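Local coordinates for protein Thf1 (Thermosynechococcus elongatus, PDB 5MJR) that associates with the FtsH protease complex involved in photosystem II repair and may take part in photosynthetic membrane biogenesis, at residues R45-L50 with D78-G83. Numbering follows the deposited sequence.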
ATOM      1  N   ARG A  45      -8.316 -14.308  -7.770  1.00 10.94           N
ATOM      2  CA  ARG A  45      -8.865 -14.129  -6.469  1.00 11.99           C
ATOM      3  C   ARG A  45      -8.215 -12.902  -5.739  1.00 11.12           C
ATOM      4  O   ARG A  45      -8.890 -12.052  -5.172  1.00 12.54           O
ATOM      5  CB  ARG A  45      -8.712 -15.378  -5.602  1.00 14.09           C
ATOM      6  CG  ARG A  45      -9.504 -16.570  -5.996  1.00 23.36           C
ATOM      7  CD  ARG A  45      -9.597 -17.728  -4.967  1.00 30.80           C
ATOM      8  NE  ARG A  45      -8.342 -18.523  -4.840  1.00 29.71           N
ATOM      9  CZ  ARG A  45      -7.980 -19.526  -5.683  1.00 38.87           C
ATOM     10  NH1 ARG A  45      -8.752 -19.886  -6.731  1.00 43.20           N
ATOM     11  NH2 ARG A  45      -6.855 -20.236  -5.473  1.00 34.60           N
ATOM     12  N   PHE A  46      -6.873 -12.798  -5.787  1.00 10.97           N
ATOM     13  CA  PHE A  46      -6.150 -11.713  -5.122  1.00 11.89           C
ATOM     14  C   PHE A  46      -6.461 -10.381  -5.794  1.00 10.95           C
ATOM     15  O   PHE A  46      -6.699  -9.344  -5.119  1.00 10.95           O
ATOM     16  CB  PHE A  46      -4.661 -12.036  -5.079  1.00 12.73           C
ATOM     17  CG  PHE A  46      -4.244 -12.943  -3.953  1.00 18.67           C
ATOM     18  CD1 PHE A  46      -4.498 -14.272  -3.959  1.00 18.15           C
ATOM     19  CD2 PHE A  46      -3.572 -12.392  -2.879  1.00 21.52           C
ATOM     20  CE1 PHE A  46      -4.167 -15.116  -2.858  1.00 20.68           C
ATOM     21  CE2 PHE A  46      -3.140 -13.166  -1.827  1.00 24.48           C
ATOM     22  CZ  PHE A  46      -3.467 -14.566  -1.801  1.00 23.11           C
ATOM     23  N   ILE A  47      -6.476 -10.353  -7.132  1.00  9.63           N
ATOM     24  CA  ILE A  47      -6.720  -9.125  -7.860  1.00  9.39           C
ATOM     25  C   ILE A  47      -8.125  -8.624  -7.633  1.00  9.81           C
ATOM     26  O   ILE A  47      -8.344  -7.415  -7.351  1.00 10.48           O
ATOM     27  CB  ILE A  47      -6.400  -9.282  -9.355  1.00 10.93           C
ATOM     28  CG1 ILE A  47      -4.910  -9.535  -9.564  1.00 12.36           C
ATOM     29  CG2 ILE A  47      -6.885  -8.094 -10.153  1.00 13.43           C
ATOM     30  CD1 ILE A  47      -4.614 -10.187 -10.903  1.00 15.66           C
ATOM     31  N   GLU A  48      -9.123  -9.510  -7.681  1.00 11.19           N
ATOM     32  CA  GLU A  48     -10.488  -9.065  -7.434  1.00 11.24           C
ATOM     33  C   GLU A  48     -10.666  -8.589  -5.961  1.00 10.62           C
ATOM     34  O   GLU A  48     -11.430  -7.639  -5.733  1.00 11.75           O
ATOM     35  CB  GLU A  48     -11.513 -10.131  -7.846  1.00 11.68           C
ATOM     36  CG  GLU A  48     -11.564 -10.357  -9.371  1.00 11.88           C
ATOM     37  CD  GLU A  48     -12.719 -11.238  -9.848  1.00 14.11           C
ATOM     38  OE1 GLU A  48     -13.577 -11.617  -9.010  1.00 18.42           O
ATOM     39  OE2 GLU A  48     -12.642 -11.573 -11.083  1.00 17.74           O
ATOM     40  N   GLU A  49     -10.005  -9.271  -4.992  1.00 10.26           N
ATOM     41  CA  GLU A  49     -10.093  -8.811  -3.613  1.00 12.94           C
ATOM     42  C   GLU A  49      -9.510  -7.359  -3.537  1.00 10.04           C
ATOM     43  O   GLU A  49     -10.112  -6.519  -2.847  1.00 11.26           O
ATOM     44  CB  GLU A  49      -9.339  -9.747  -2.674  1.00 15.93           C
ATOM     45  CG  GLU A  49     -10.062 -11.008  -2.259  1.00 22.82           C
ATOM     46  CD  GLU A  49      -9.365 -11.813  -1.147  1.00 37.11           C
ATOM     47  OE1 GLU A  49      -8.518 -11.236  -0.424  1.00 39.83           O
ATOM     48  OE2 GLU A  49      -9.727 -13.022  -1.048  1.00 47.05           O
ATOM     49  N   LEU A  50      -8.428  -7.091  -4.180  1.00 10.19           N
ATOM     50  CA  LEU A  50      -7.805  -5.751  -4.168  1.00 10.02           C
ATOM     51  C   LEU A  50      -8.752  -4.738  -4.846  1.00  9.27           C
ATOM     52  O   LEU A  50      -8.904  -3.605  -4.387  1.00 10.49           O
ATOM     53  CB  LEU A  50      -6.405  -5.781  -4.755  1.00 11.24           C
ATOM     54  CG  LEU A  50      -5.601  -4.500  -4.623  1.00 10.78           C
ATOM     55  CD1 LEU A  50      -5.437  -4.007  -3.172  1.00 12.78           C
ATOM     56  CD2 LEU A  50      -4.295  -4.670  -5.323  1.00 11.33           C
ATOM     57  N   ASP A  78       2.787  -5.700  -5.567  1.00  9.96           N
ATOM     58  CA  ASP A  78       4.071  -6.266  -5.949  1.00 10.89           C
ATOM     59  C   ASP A  78       4.386  -7.551  -5.154  1.00 11.03           C
ATOM     60  O   ASP A  78       4.920  -8.496  -5.717  1.00 12.42           O
ATOM     61  CB  ASP A  78       5.179  -5.303  -5.705  1.00 13.31           C
ATOM     62  CG  ASP A  78       5.287  -4.175  -6.741  1.00 17.85           C
ATOM     63  OD1 ASP A  78       4.500  -4.114  -7.730  1.00 24.18           O
ATOM     64  OD2 ASP A  78       6.061  -3.205  -6.429  1.00 23.54           O
ATOM     65  N   GLN A  79       4.000  -7.599  -3.878  1.00 10.33           N
ATOM     66  CA  GLN A  79       4.283  -8.765  -3.029  1.00 12.17           C
ATOM     67  C   GLN A  79       3.465  -9.926  -3.443  1.00 11.08           C
ATOM     68  O   GLN A  79       4.025 -11.034  -3.650  1.00 11.91           O
ATOM     69  CB  GLN A  79       4.044  -8.423  -1.550  1.00 13.68           C
ATOM     70  CG  GLN A  79       4.399  -9.532  -0.559  1.00 19.86           C
ATOM     71  CD  GLN A  79       3.540 -10.772  -0.539  1.00 26.08           C
ATOM     72  OE1 GLN A  79       2.325 -10.731  -0.556  1.00 32.64           O
ATOM     73  NE2 GLN A  79       4.276 -11.961  -0.405  1.00 23.93           N
ATOM     74  N   PHE A  80       2.144  -9.795  -3.653  1.00 10.89           N
ATOM     75  CA  PHE A  80       1.311 -10.963  -4.058  1.00 10.85           C
ATOM     76  C   PHE A  80       1.616 -11.349  -5.480  1.00 11.61           C
ATOM     77  O   PHE A  80       1.387 -12.527  -5.808  1.00 12.82           O
ATOM     78  CB  PHE A  80      -0.148 -10.926  -3.668  1.00 13.12           C
ATOM     79  CG  PHE A  80      -1.099 -10.145  -4.497  1.00 14.13           C
ATOM     80  CD1 PHE A  80      -1.387 -10.404  -5.868  1.00 16.69           C
ATOM     81  CD2 PHE A  80      -1.768  -9.063  -3.902  1.00 14.04           C
ATOM     82  CE1 PHE A  80      -2.327  -9.566  -6.502  1.00 18.11           C
ATOM     83  CE2 PHE A  80      -2.662  -8.283  -4.580  1.00 13.87           C
ATOM     84  CZ  PHE A  80      -2.885  -8.503  -5.880  1.00 15.05           C
ATOM     85  N   MET A  81       2.110 -10.451  -6.315  1.00  9.51           N
ATOM     86  CA  MET A  81       2.392 -10.756  -7.676  1.00  9.59           C
ATOM     87  C   MET A  81       3.851 -11.166  -7.908  1.00  9.33           C
ATOM     88  O   MET A  81       4.229 -11.378  -9.088  1.00 10.51           O
ATOM     89  CB  MET A  81       2.054  -9.538  -8.563  1.00 10.15           C
ATOM     90  CG  MET A  81       0.569  -9.190  -8.599  1.00 10.89           C
ATOM     91  SD  MET A  81      -0.443 -10.408  -9.505  1.00 12.20           S
ATOM     92  CE  MET A  81      -0.099  -9.929 -11.190  1.00 13.01           C
ATOM     93  N   GLU A  82       4.638 -11.359  -6.831  1.00 10.32           N
ATOM     94  CA  GLU A  82       6.052 -11.608  -7.006  1.00 11.58           C
ATOM     95  C   GLU A  82       6.389 -12.879  -7.807  1.00 11.26           C
ATOM     96  O   GLU A  82       7.422 -13.000  -8.424  1.00 13.71           O
ATOM     97  CB  GLU A  82       6.752 -11.587  -5.627  1.00 15.57           C
ATOM     98  CG  GLU A  82       6.412 -12.651  -4.701  1.00 21.77           C
ATOM     99  CD  GLU A  82       7.088 -12.535  -3.328  1.00 32.61           C
ATOM    100  OE1 GLU A  82       8.055 -11.760  -3.238  1.00 32.65           O
ATOM    101  OE2 GLU A  82       6.607 -13.225  -2.383  1.00 53.12           O
ATOM    102  N   GLY A  83       5.477 -13.869  -7.746  1.00 10.63           N
ATOM    103  CA  GLY A  83       5.596 -15.092  -8.506  1.00  9.62           C
ATOM    104  C   GLY A  83       4.689 -15.245  -9.667  1.00 10.63           C
ATOM    105  O   GLY A  83       4.566 -16.350 -10.207  1.00 11.40           O
TER
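F80, on the last turn of helix 67-80, pushes its ring against helix 41-58, where F46, I47 and L50 receive it. Its CG lies between the backbone N and the carbonyl carbon (chi1 81°), an uncommon choice on a helix. A phenylalanine suits this place because its broad apolar ring serves three partners, one face meeting F46 and the edge I47 and L50. Over that face sits F46 CB, 3.8 Å from the F80 ring centroid and only 15° off the normal, a CH-pi contact. The F46 and F80 side chains run past each other in opposite directions, and F46 CD2 comes within 3.7 Å of F80 CG. F46 thus supplies both a CB hydrogen over the face and a ring beside it, the two planes inclined obliquely at 49°. At the F80 edge, I47 CG1 lies 4.0 Å from F80 CE1, the two side chains crossing at about a right angle, while L50 CD2 lies 4.0 Å from F80 CE2. Branched aliphatic groups fill in beside a flat ring. The flexible thioether of M81, just past the helix, puts SD 4.4 Å from I47 CD1. Helix 90-100 packs beside the contact, I93 touching I47 and M81, and L97 touching L50. No hydrogen bond links the two segments, so their contact rests on dispersion and the hydrophobic effect, and the fit around F80 probably helps to hold the two helices together.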